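Long-range contact in dTDP-4-dehydrorhamnose reductase (Bacillus anthracis, PDB 3SC6), which probably catalyses the NADPH-dependent reduction of dTDP-4-dehydrorhamnose to dTDP-L-rhamnose, the last step in making this activated sugar: residues K142-S154 against L201-S213. Sequence-based numbering, arbitrary orientation.
With NAP (NADP nicotinamide-adenine-dinucleotide phosphate), chain G.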
ATOM      1  N   LYS A 142      -3.836  17.026   0.809  1.00 41.62           N
ATOM      2  CA  LYS A 142      -3.340  18.144   0.003  1.00 42.67           C
ATOM      3  C   LYS A 142      -3.986  19.452   0.424  1.00 43.04           C
ATOM      4  O   LYS A 142      -3.360  20.511   0.377  1.00 44.53           O
ATOM      5  CB  LYS A 142      -3.654  17.962  -1.484  1.00 43.38           C
ATOM      6  CG  LYS A 142      -2.990  16.816  -2.224  1.00 45.69           C
ATOM      7  CD  LYS A 142      -3.480  16.872  -3.683  1.00 51.51           C
ATOM      8  CE  LYS A 142      -2.838  15.854  -4.606  1.00 54.24           C
ATOM      9  NZ  LYS A 142      -1.367  16.067  -4.761  1.00 58.19           N
ATOM     10  N   GLU A 143      -5.248  19.371   0.825  1.00 42.52           N
ATOM     11  CA  GLU A 143      -6.012  20.542   1.248  1.00 42.71           C
ATOM     12  C   GLU A 143      -5.680  21.094   2.641  1.00 42.24           C
ATOM     13  O   GLU A 143      -5.775  22.295   2.853  1.00 43.85           O
ATOM     14  CB  GLU A 143      -7.512  20.209   1.172  1.00 43.25           C
ATOM     15  CG  GLU A 143      -8.021  19.904  -0.244  1.00 43.98           C
ATOM     16  CD  GLU A 143      -9.470  19.411  -0.277  1.00 46.99           C
ATOM     17  OE1 GLU A 143     -10.004  19.035   0.789  1.00 46.03           O
ATOM     18  OE2 GLU A 143     -10.063  19.350  -1.381  1.00 49.99           O
ATOM     19  N   LEU A 144      -5.259  20.246   3.578  1.00 40.75           N
ATOM     20  CA  LEU A 144      -4.958  20.728   4.933  1.00 40.50           C
ATOM     21  C   LEU A 144      -3.502  20.615   5.413  1.00 40.41           C
ATOM     22  O   LEU A 144      -3.212  20.905   6.574  1.00 39.68           O
ATOM     23  CB  LEU A 144      -5.877  20.002   5.922  1.00 40.08           C
ATOM     24  CG  LEU A 144      -7.382  20.153   5.648  1.00 39.76           C
ATOM     25  CD1 LEU A 144      -8.193  19.328   6.626  1.00 40.32           C
ATOM     26  CD2 LEU A 144      -7.815  21.602   5.691  1.00 39.50           C
ATOM     27  N   HIS A 145      -2.587  20.217   4.540  1.00 40.38           N
ATOM     28  CA  HIS A 145      -1.186  20.090   4.942  1.00 40.88           C
ATOM     29  C   HIS A 145      -0.298  20.395   3.732  1.00 40.16           C
ATOM     30  O   HIS A 145      -0.719  20.207   2.596  1.00 41.21           O
ATOM     31  CB  HIS A 145      -0.959  18.698   5.545  1.00 41.00           C
ATOM     32  CG  HIS A 145       0.417  18.482   6.090  1.00 42.89           C
ATOM     33  ND1 HIS A 145       1.072  19.432   6.842  1.00 45.01           N
ATOM     34  CD2 HIS A 145       1.217  17.392   6.082  1.00 44.25           C
ATOM     35  CE1 HIS A 145       2.246  18.962   7.218  1.00 45.49           C
ATOM     36  NE2 HIS A 145       2.356  17.722   6.776  1.00 45.98           N
ATOM     37  N   ASN A 146       0.918  20.878   3.969  1.00 39.98           N
ATOM     38  CA  ASN A 146       1.819  21.221   2.865  1.00 39.54           C
ATOM     39  C   ASN A 146       3.215  20.581   2.872  1.00 39.74           C
ATOM     40  O   ASN A 146       4.143  21.077   2.224  1.00 39.42           O
ATOM     41  CB  ASN A 146       1.920  22.748   2.751  1.00 39.95           C
ATOM     42  CG  ASN A 146       2.423  23.401   4.025  1.00 39.84           C
ATOM     43  OD1 ASN A 146       2.711  22.726   5.019  1.00 39.32           O
ATOM     44  ND2 ASN A 146       2.525  24.727   4.003  1.00 37.98           N
ATOM     45  N   LYS A 147       3.351  19.486   3.602  1.00 40.15           N
ATOM     46  CA  LYS A 147       4.607  18.745   3.697  1.00 40.74           C
ATOM     47  C   LYS A 147       4.167  17.301   3.698  1.00 40.03           C
ATOM     48  O   LYS A 147       4.048  16.685   4.756  1.00 39.94           O
ATOM     49  CB  LYS A 147       5.361  19.058   4.985  1.00 41.70           C
ATOM     50  CG  LYS A 147       5.787  20.501   5.167  1.00 44.65           C
ATOM     51  CD  LYS A 147       6.516  20.658   6.500  1.00 49.09           C
ATOM     52  CE  LYS A 147       6.973  22.083   6.742  1.00 54.44           C
ATOM     53  NZ  LYS A 147       7.699  22.214   8.044  1.00 58.68           N
ATOM     54  N   TYR A 148       3.920  16.758   2.511  1.00 38.42           N
ATOM     55  CA  TYR A 148       3.464  15.381   2.395  1.00 37.74           C
ATOM     56  C   TYR A 148       3.974  14.625   1.181  1.00 37.69           C
ATOM     57  O   TYR A 148       4.485  15.202   0.225  1.00 38.51           O
ATOM     58  CB  TYR A 148       1.928  15.373   2.319  1.00 37.21           C
ATOM     59  CG  TYR A 148       1.412  16.181   1.151  1.00 37.07           C
ATOM     60  CD1 TYR A 148       1.369  15.639  -0.126  1.00 39.50           C
ATOM     61  CD2 TYR A 148       0.965  17.485   1.319  1.00 36.93           C
ATOM     62  CE1 TYR A 148       0.913  16.372  -1.203  1.00 38.91           C
ATOM     63  CE2 TYR A 148       0.499  18.228   0.241  1.00 35.29           C
ATOM     64  CZ  TYR A 148       0.476  17.660  -1.016  1.00 37.33           C
ATOM     65  OH  TYR A 148       0.020  18.372  -2.100  1.00 40.43           O
ATOM     66  N   PHE A 149       3.793  13.314   1.243  1.00 37.65           N
ATOM     67  CA  PHE A 149       4.181  12.407   0.191  1.00 37.79           C
ATOM     68  C   PHE A 149       3.032  11.431   0.018  1.00 38.46           C
ATOM     69  O   PHE A 149       2.814  10.576   0.877  1.00 37.92           O
ATOM     70  CB  PHE A 149       5.415  11.583   0.568  1.00 37.79           C
ATOM     71  CG  PHE A 149       6.632  12.392   0.868  1.00 36.03           C
ATOM     72  CD1 PHE A 149       7.511  12.734  -0.132  1.00 33.75           C
ATOM     73  CD2 PHE A 149       6.924  12.768   2.164  1.00 34.61           C
ATOM     74  CE1 PHE A 149       8.646  13.462   0.150  1.00 34.32           C
ATOM     75  CE2 PHE A 149       8.060  13.492   2.448  1.00 33.74           C
ATOM     76  CZ  PHE A 149       8.918  13.841   1.442  1.00 32.08           C
ATOM     77  N   ILE A 150       2.267  11.570  -1.056  1.00 39.87           N
ATOM     78  CA  ILE A 150       1.163  10.650  -1.297  1.00 40.48           C
ATOM     79  C   ILE A 150       1.804   9.511  -2.070  1.00 40.94           C
ATOM     80  O   ILE A 150       2.220   9.693  -3.210  1.00 41.97           O
ATOM     81  CB  ILE A 150       0.009  11.287  -2.084  1.00 40.53           C
ATOM     82  CG1 ILE A 150      -0.588  12.448  -1.287  1.00 42.19           C
ATOM     83  CG2 ILE A 150      -1.074  10.270  -2.339  1.00 40.33           C
ATOM     84  CD1 ILE A 150      -1.755  13.122  -1.966  1.00 44.08           C
ATOM     85  N   VAL A 151       1.920   8.350  -1.432  1.00 41.38           N
ATOM     86  CA  VAL A 151       2.530   7.191  -2.069  1.00 42.18           C
ATOM     87  C   VAL A 151       1.524   6.095  -2.432  1.00 43.49           C
ATOM     88  O   VAL A 151       1.082   5.328  -1.580  1.00 43.76           O
ATOM     89  CB  VAL A 151       3.643   6.586  -1.171  1.00 42.28           C
ATOM     90  CG1 VAL A 151       4.240   5.349  -1.821  1.00 40.41           C
ATOM     91  CG2 VAL A 151       4.732   7.622  -0.894  1.00 40.22           C
ATOM     92  N   ARG A 152       1.173   6.030  -3.712  1.00 44.79           N
ATOM     93  CA  ARG A 152       0.237   5.033  -4.210  1.00 45.86           C
ATOM     94  C   ARG A 152       1.002   3.766  -4.541  1.00 47.03           C
ATOM     95  O   ARG A 152       2.036   3.819  -5.211  1.00 46.55           O
ATOM     96  CB  ARG A 152      -0.445   5.556  -5.465  1.00 46.20           C
ATOM     97  CG  ARG A 152      -1.300   6.765  -5.227  1.00 46.91           C
ATOM     98  CD  ARG A 152      -1.748   7.385  -6.517  1.00 47.53           C
ATOM     99  NE  ARG A 152      -2.580   8.555  -6.282  1.00 47.29           N
ATOM    100  CZ  ARG A 152      -2.967   9.398  -7.231  1.00 48.56           C
ATOM    101  NH1 ARG A 152      -2.532   9.246  -8.475  1.00 50.92           N
ATOM    102  NH2 ARG A 152      -3.733  10.435  -6.925  1.00 48.68           N
ATOM    103  N   THR A 153       0.499   2.633  -4.061  1.00 48.35           N
ATOM    104  CA  THR A 153       1.127   1.346  -4.309  1.00 49.98           C
ATOM    105  C   THR A 153       0.016   0.382  -4.722  1.00 51.40           C
ATOM    106  O   THR A 153      -1.139   0.795  -4.831  1.00 52.02           O
ATOM    107  CB  THR A 153       1.851   0.819  -3.072  1.00 49.59           C
ATOM    108  OG1 THR A 153       2.577  -0.370  -3.407  1.00 51.89           O
ATOM    109  CG2 THR A 153       0.861   0.544  -1.944  1.00 49.77           C
ATOM    110  N   SER A 154       0.349  -0.892  -4.944  1.00 52.92           N
ATOM    111  CA  SER A 154      -0.657  -1.883  -5.354  1.00 54.00           C
ATOM    112  C   SER A 154      -0.184  -3.325  -5.214  1.00 54.68           C
ATOM    113  O   SER A 154       1.017  -3.593  -5.310  1.00 54.00           O
ATOM    114  CB  SER A 154      -1.002  -1.661  -6.822  1.00 55.09           C
ATOM    115  OG  SER A 154       0.154  -1.823  -7.633  1.00 56.00           O
ATOM    116  N   LEU A 201      12.316   8.836   0.603  1.00 45.46           N
ATOM    117  CA  LEU A 201      11.495  10.051   0.501  1.00 44.85           C
ATOM    118  C   LEU A 201      11.449  10.882   1.785  1.00 44.61           C
ATOM    119  O   LEU A 201      11.467  12.110   1.723  1.00 44.05           O
ATOM    120  CB  LEU A 201      10.059   9.710   0.088  1.00 44.24           C
ATOM    121  CG  LEU A 201       9.816   9.111  -1.300  1.00 45.33           C
ATOM    122  CD1 LEU A 201       8.362   8.682  -1.452  1.00 45.24           C
ATOM    123  CD2 LEU A 201      10.218  10.103  -2.395  1.00 44.89           C
ATOM    124  N   ILE A 202      11.391  10.225   2.943  1.00 44.66           N
ATOM    125  CA  ILE A 202      11.333  10.960   4.217  1.00 44.86           C
ATOM    126  C   ILE A 202      12.600  11.778   4.532  1.00 45.71           C
ATOM    127  O   ILE A 202      12.529  12.734   5.303  1.00 46.97           O
ATOM    128  CB  ILE A 202      10.876  10.068   5.409  1.00 45.25           C
ATOM    129  CG1 ILE A 202      11.938   9.047   5.801  1.00 46.35           C
ATOM    130  CG2 ILE A 202       9.577   9.343   5.061  1.00 43.52           C
ATOM    131  CD1 ILE A 202      11.503   8.153   6.943  1.00 43.97           C
ATOM    132  N   HIS A 203      13.748  11.415   3.951  1.00 46.10           N
ATOM    133  CA  HIS A 203      14.999  12.175   4.185  1.00 46.50           C
ATOM    134  C   HIS A 203      15.071  13.446   3.341  1.00 46.26           C
ATOM    135  O   HIS A 203      16.012  14.220   3.470  1.00 47.67           O
ATOM    136  CB  HIS A 203      16.255  11.344   3.895  1.00 47.05           C
ATOM    137  CG  HIS A 203      16.498  10.236   4.868  1.00 48.61           C
ATOM    138  ND1 HIS A 203      15.944   8.982   4.735  1.00 49.90           N
ATOM    139  CD2 HIS A 203      17.277  10.188   5.974  1.00 50.43           C
ATOM    140  CE1 HIS A 203      16.352   8.216   5.731  1.00 50.51           C
ATOM    141  NE2 HIS A 203      17.165   8.923   6.495  1.00 51.06           N
ATOM    142  N   THR A 204      14.082  13.654   2.480  0.50 45.54           N
ATOM    143  CA  THR A 204      14.048  14.830   1.623  0.50 45.65           C
ATOM    144  C   THR A 204      12.735  15.574   1.798  0.50 44.17           C
ATOM    145  O   THR A 204      11.897  15.190   2.613  0.50 43.35           O
ATOM    146  CB  THR A 204      14.165  14.437   0.143  0.50 45.98           C
ATOM    147  OG1 THR A 204      13.037  13.633  -0.234  0.50 46.13           O
ATOM    148  CG2 THR A 204      15.449  13.669  -0.105  0.50 47.54           C
ATOM    149  N   SER A 205      12.568  16.648   1.032  0.50 43.91           N
ATOM    150  CA  SER A 205      11.353  17.453   1.085  0.50 42.93           C
ATOM    151  C   SER A 205      10.754  17.584  -0.314  0.50 42.11           C
ATOM    152  O   SER A 205      10.094  18.570  -0.629  0.50 41.79           O
ATOM    153  CB  SER A 205      11.639  18.829   1.681  0.50 43.36           C
ATOM    154  OG  SER A 205      12.607  19.521   0.920  0.50 45.21           O
ATOM    155  N   LEU A 206      10.995  16.571  -1.145  1.00 41.97           N
ATOM    156  CA  LEU A 206      10.493  16.530  -2.518  1.00 41.18           C
ATOM    157  C   LEU A 206       9.041  16.083  -2.401  1.00 39.75           C
ATOM    158  O   LEU A 206       8.676  15.008  -2.867  1.00 38.77           O
ATOM    159  CB  LEU A 206      11.288  15.484  -3.313  1.00 41.28           C
ATOM    160  CG  LEU A 206      12.819  15.637  -3.348  1.00 41.78           C
ATOM    161  CD1 LEU A 206      13.472  14.458  -4.034  1.00 38.70           C
ATOM    162  CD2 LEU A 206      13.251  16.939  -3.996  1.00 42.41           C
ATOM    163  N   TYR A 207       8.207  16.924  -1.800  1.00 39.64           N
ATOM    164  CA  TYR A 207       6.800  16.587  -1.595  1.00 38.82           C
ATOM    165  C   TYR A 207       6.032  16.399  -2.894  1.00 38.59           C
ATOM    166  O   TYR A 207       6.422  16.903  -3.935  1.00 38.51           O
ATOM    167  CB  TYR A 207       6.103  17.659  -0.758  1.00 39.32           C
ATOM    168  CG  TYR A 207       6.857  18.044   0.498  1.00 39.04           C
ATOM    169  CD1 TYR A 207       7.005  17.157   1.548  1.00 40.46           C
ATOM    170  CD2 TYR A 207       7.314  19.339   0.672  1.00 37.97           C
ATOM    171  CE1 TYR A 207       7.681  17.521   2.697  1.00 41.90           C
ATOM    172  CE2 TYR A 207       7.970  19.716   1.822  1.00 40.40           C
ATOM    173  CZ  TYR A 207       8.154  18.805   2.829  1.00 41.57           C
ATOM    174  OH  TYR A 207       8.808  19.184   3.977  1.00 43.40           O
ATOM    175  N   GLY A 208       4.930  15.661  -2.817  1.00 38.43           N
ATOM    176  CA  GLY A 208       4.104  15.408  -3.981  1.00 38.22           C
ATOM    177  C   GLY A 208       3.477  14.036  -3.957  1.00 38.04           C
ATOM    178  O   GLY A 208       3.453  13.375  -2.921  1.00 37.08           O
ATOM    179  N   THR A 209       2.972  13.616  -5.117  1.00 38.81           N
ATOM    180  CA  THR A 209       2.331  12.321  -5.272  1.00 39.72           C
ATOM    181  C   THR A 209       3.293  11.404  -6.022  1.00 40.83           C
ATOM    182  O   THR A 209       3.834  11.792  -7.046  1.00 41.49           O
ATOM    183  CB  THR A 209       1.015  12.447  -6.072  1.00 40.05           C
ATOM    184  OG1 THR A 209       0.139  13.380  -5.425  1.00 41.05           O
ATOM    185  CG2 THR A 209       0.330  11.110  -6.188  1.00 39.27           C
ATOM    186  N   TYR A 210       3.490  10.191  -5.507  1.00 41.37           N
ATOM    187  CA  TYR A 210       4.395   9.209  -6.113  1.00 41.68           C
ATOM    188  C   TYR A 210       3.840   7.802  -6.249  1.00 43.08           C
ATOM    189  O   TYR A 210       3.203   7.288  -5.325  1.00 42.78           O
ATOM    190  CB  TYR A 210       5.633   9.055  -5.238  1.00 40.68           C
ATOM    191  CG  TYR A 210       6.540  10.247  -5.138  1.00 38.93           C
ATOM    192  CD1 TYR A 210       7.682  10.328  -5.924  1.00 36.84           C
ATOM    193  CD2 TYR A 210       6.272  11.282  -4.255  1.00 36.75           C
ATOM    194  CE1 TYR A 210       8.534  11.395  -5.832  1.00 37.66           C
ATOM    195  CE2 TYR A 210       7.120  12.370  -4.159  1.00 37.92           C
ATOM    196  CZ  TYR A 210       8.253  12.420  -4.957  1.00 38.44           C
ATOM    197  OH  TYR A 210       9.112  13.488  -4.883  1.00 35.77           O
ATOM    198  N   HIS A 211       4.087   7.170  -7.398  1.00 45.25           N
ATOM    199  CA  HIS A 211       3.627   5.808  -7.597  1.00 46.72           C
ATOM    200  C   HIS A 211       4.809   4.896  -7.305  1.00 47.80           C
ATOM    201  O   HIS A 211       5.810   4.929  -8.019  1.00 49.06           O
ATOM    202  CB  HIS A 211       3.099   5.510  -9.001  1.00 47.93           C
ATOM    203  CG  HIS A 211       1.891   6.297  -9.386  1.00 48.06           C
ATOM    204  ND1 HIS A 211       1.522   6.508 -10.692  1.00 49.76           N
ATOM    205  CD2 HIS A 211       1.017   7.002  -8.631  1.00 48.53           C
ATOM    206  CE1 HIS A 211       0.424   7.244 -10.720  1.00 48.96           C
ATOM    207  NE2 HIS A 211       0.107   7.569  -9.485  1.00 46.32           N
ATOM    208  N   VAL A 212       4.693   4.092  -6.253  1.00 48.64           N
ATOM    209  CA  VAL A 212       5.758   3.174  -5.873  1.00 49.90           C
ATOM    210  C   VAL A 212       5.256   1.740  -5.928  1.00 51.42           C
ATOM    211  O   VAL A 212       4.372   1.345  -5.160  1.00 51.49           O
ATOM    212  CB  VAL A 212       6.273   3.466  -4.460  1.00 49.60           C
ATOM    213  CG1 VAL A 212       7.378   2.484  -4.089  1.00 48.62           C
ATOM    214  CG2 VAL A 212       6.777   4.900  -4.374  1.00 48.83           C
ATOM    215  N   SER A 213       5.827   0.969  -6.847  1.00 53.55           N
ATOM    216  CA  SER A 213       5.468  -0.425  -7.040  1.00 54.97           C
ATOM    217  C   SER A 213       6.620  -1.086  -7.739  1.00 56.85           C
ATOM    218  O   SER A 213       7.492  -0.404  -8.268  1.00 57.93           O
ATOM    219  CB  SER A 213       4.245  -0.546  -7.946  1.00 55.03           C
ATOM    220  OG  SER A 213       3.128   0.128  -7.404  1.00 58.53           O
TER
HETATM  221  PA  NAP G 285      -3.718  -3.673   6.640  1.00 60.45           P
HETATM  222  O1A NAP G 285      -5.223  -3.787   6.680  1.00 59.85           O
HETATM  223  O2A NAP G 285      -2.876  -4.825   7.144  1.00 58.79           O
HETATM  224  O5B NAP G 285      -3.269  -2.345   7.431  1.00 59.65           O
HETATM  225  C5B NAP G 285      -4.209  -1.368   7.869  1.00 59.18           C
HETATM  226  C4B NAP G 285      -4.149  -1.273   9.389  1.00 58.22           C
HETATM  227  O4B NAP G 285      -4.907  -0.139   9.839  1.00 57.98           O
HETATM  228  C3B NAP G 285      -4.735  -2.512  10.066  1.00 57.50           C
HETATM  229  O3B NAP G 285      -3.795  -3.122  10.954  1.00 55.08           O
HETATM  230  C2B NAP G 285      -5.923  -1.993  10.842  1.00 57.55           C
HETATM  231  O2B NAP G 285      -6.100  -2.679  12.081  1.00 58.30           O
HETATM  232  C1B NAP G 285      -5.580  -0.521  11.037  1.00 56.91           C
HETATM  233  N9A NAP G 285      -6.774   0.298  11.383  1.00 54.53           N
HETATM  234  C8A NAP G 285      -8.062   0.043  11.085  1.00 52.90           C
HETATM  235  N7A NAP G 285      -8.831   1.023  11.614  1.00 52.32           N
HETATM  236  C5A NAP G 285      -8.015   1.882  12.251  1.00 51.54           C
HETATM  237  C6A NAP G 285      -8.225   3.130  13.022  1.00 49.70           C
HETATM  238  N6A NAP G 285      -9.472   3.633  13.197  1.00 48.31           N
HETATM  239  N1A NAP G 285      -7.141   3.755  13.536  1.00 49.94           N
HETATM  240  C2A NAP G 285      -5.905   3.250  13.355  1.00 52.23           C
HETATM  241  N3A NAP G 285      -5.695   2.113  12.660  1.00 52.47           N
HETATM  242  C4A NAP G 285      -6.723   1.419  12.107  1.00 52.90           C
HETATM  243  O3  NAP G 285      -3.273  -3.320   5.127  1.00 61.63           O
HETATM  244  PN  NAP G 285      -1.802  -2.760   4.746  1.00 61.32           P
HETATM  245  O1N NAP G 285      -1.453  -3.285   3.373  1.00 62.92           O
HETATM  246  O2N NAP G 285      -0.852  -2.950   5.902  1.00 59.73           O
HETATM  247  O5D NAP G 285      -2.058  -1.181   4.612  1.00 65.90           O
HETATM  248  C5D NAP G 285      -1.051  -0.324   4.074  1.00 67.98           C
HETATM  249  C4D NAP G 285      -1.679   0.759   3.198  1.00 68.93           C
HETATM  250  O4D NAP G 285      -1.494   0.441   1.809  1.00 69.89           O
HETATM  251  C3D NAP G 285      -3.180   0.916   3.424  1.00 68.88           C
HETATM  252  O3D NAP G 285      -3.492   2.276   3.736  1.00 67.59           O
HETATM  253  C2D NAP G 285      -3.830   0.509   2.119  1.00 68.85           C
HETATM  254  O2D NAP G 285      -4.945   1.354   1.836  1.00 66.20           O
HETATM  255  C1D NAP G 285      -2.715   0.648   1.088  1.00 70.70           C
HETATM  256  N1N NAP G 285      -2.824  -0.300  -0.031  1.00 73.35           N
HETATM  257  C2N NAP G 285      -2.803  -1.623   0.201  1.00 75.20           C
HETATM  258  C3N NAP G 285      -2.902  -2.535  -0.850  1.00 76.06           C
HETATM  259  C7N NAP G 285      -2.878  -4.011  -0.556  1.00 76.52           C
HETATM  260  O7N NAP G 285      -2.847  -4.382   0.609  1.00 76.95           O
HETATM  261  N7N NAP G 285      -2.887  -4.892  -1.555  1.00 77.08           N
HETATM  262  C4N NAP G 285      -3.016  -2.056  -2.152  1.00 75.71           C
HETATM  263  C5N NAP G 285      -3.030  -0.687  -2.367  1.00 74.59           C
HETATM  264  C6N NAP G 285      -2.928   0.176  -1.282  1.00 74.04           C
HETATM  265  P2B NAP G 285      -7.295  -3.746  12.266  1.00 58.86           P
HETATM  266  O1X NAP G 285      -6.956  -4.408  13.579  1.00 60.87           O
HETATM  267  O2X NAP G 285      -8.553  -2.912  12.300  1.00 60.63           O
HETATM  268  O3X NAP G 285      -7.186  -4.647  11.061  1.00 57.85           O
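The F149 ring is held between L201 and Y207: L201 CB sits over one face, 4.2 Å from the centroid, and Y207 CD1 over the opposite face, the two aromatic planes inclined at 51°. Phenylalanine suits this slot because its flat ring offers carbon on both faces; CG anti to the carbonyl carbon (chi1 -60°) carries it there. Y207 in turn lays its ring on K147, whose CA stands 3.5 Å from the Y207 centroid in a CH-pi contact. V151 CG2 meets L201 CD1 tip to tip, and V151 CG1 packs on V212 CG2.

On the other side of the sheet, R152, long and planar-ended, offers a guanidinium face to T209 CG2, 3.9 Å from CZ. R152 NH1 donates to H211 NE2 (3.3 Å) in the imidazole plane, while NH2 forms a salt bridge with E138, fixing the group's rotation. K142 NZ donates a hydrogen bond to T209 OG1 (3.2 Å).

Between these two faces, parallel strands 148-153 and 208-211 are laced by five backbone bonds; G208 adopts backbone angles difficult for other residues. T153 OG1 donates to V212 O, while its carbonyl O and CG2 meet the nicotinamide ring of NADP. Strand 208-211 thus extends the Rossmann sheet beyond strands 100-106 and 148-157, with helix 129-144 on the R152 face and helix 191-202 on the F149 face.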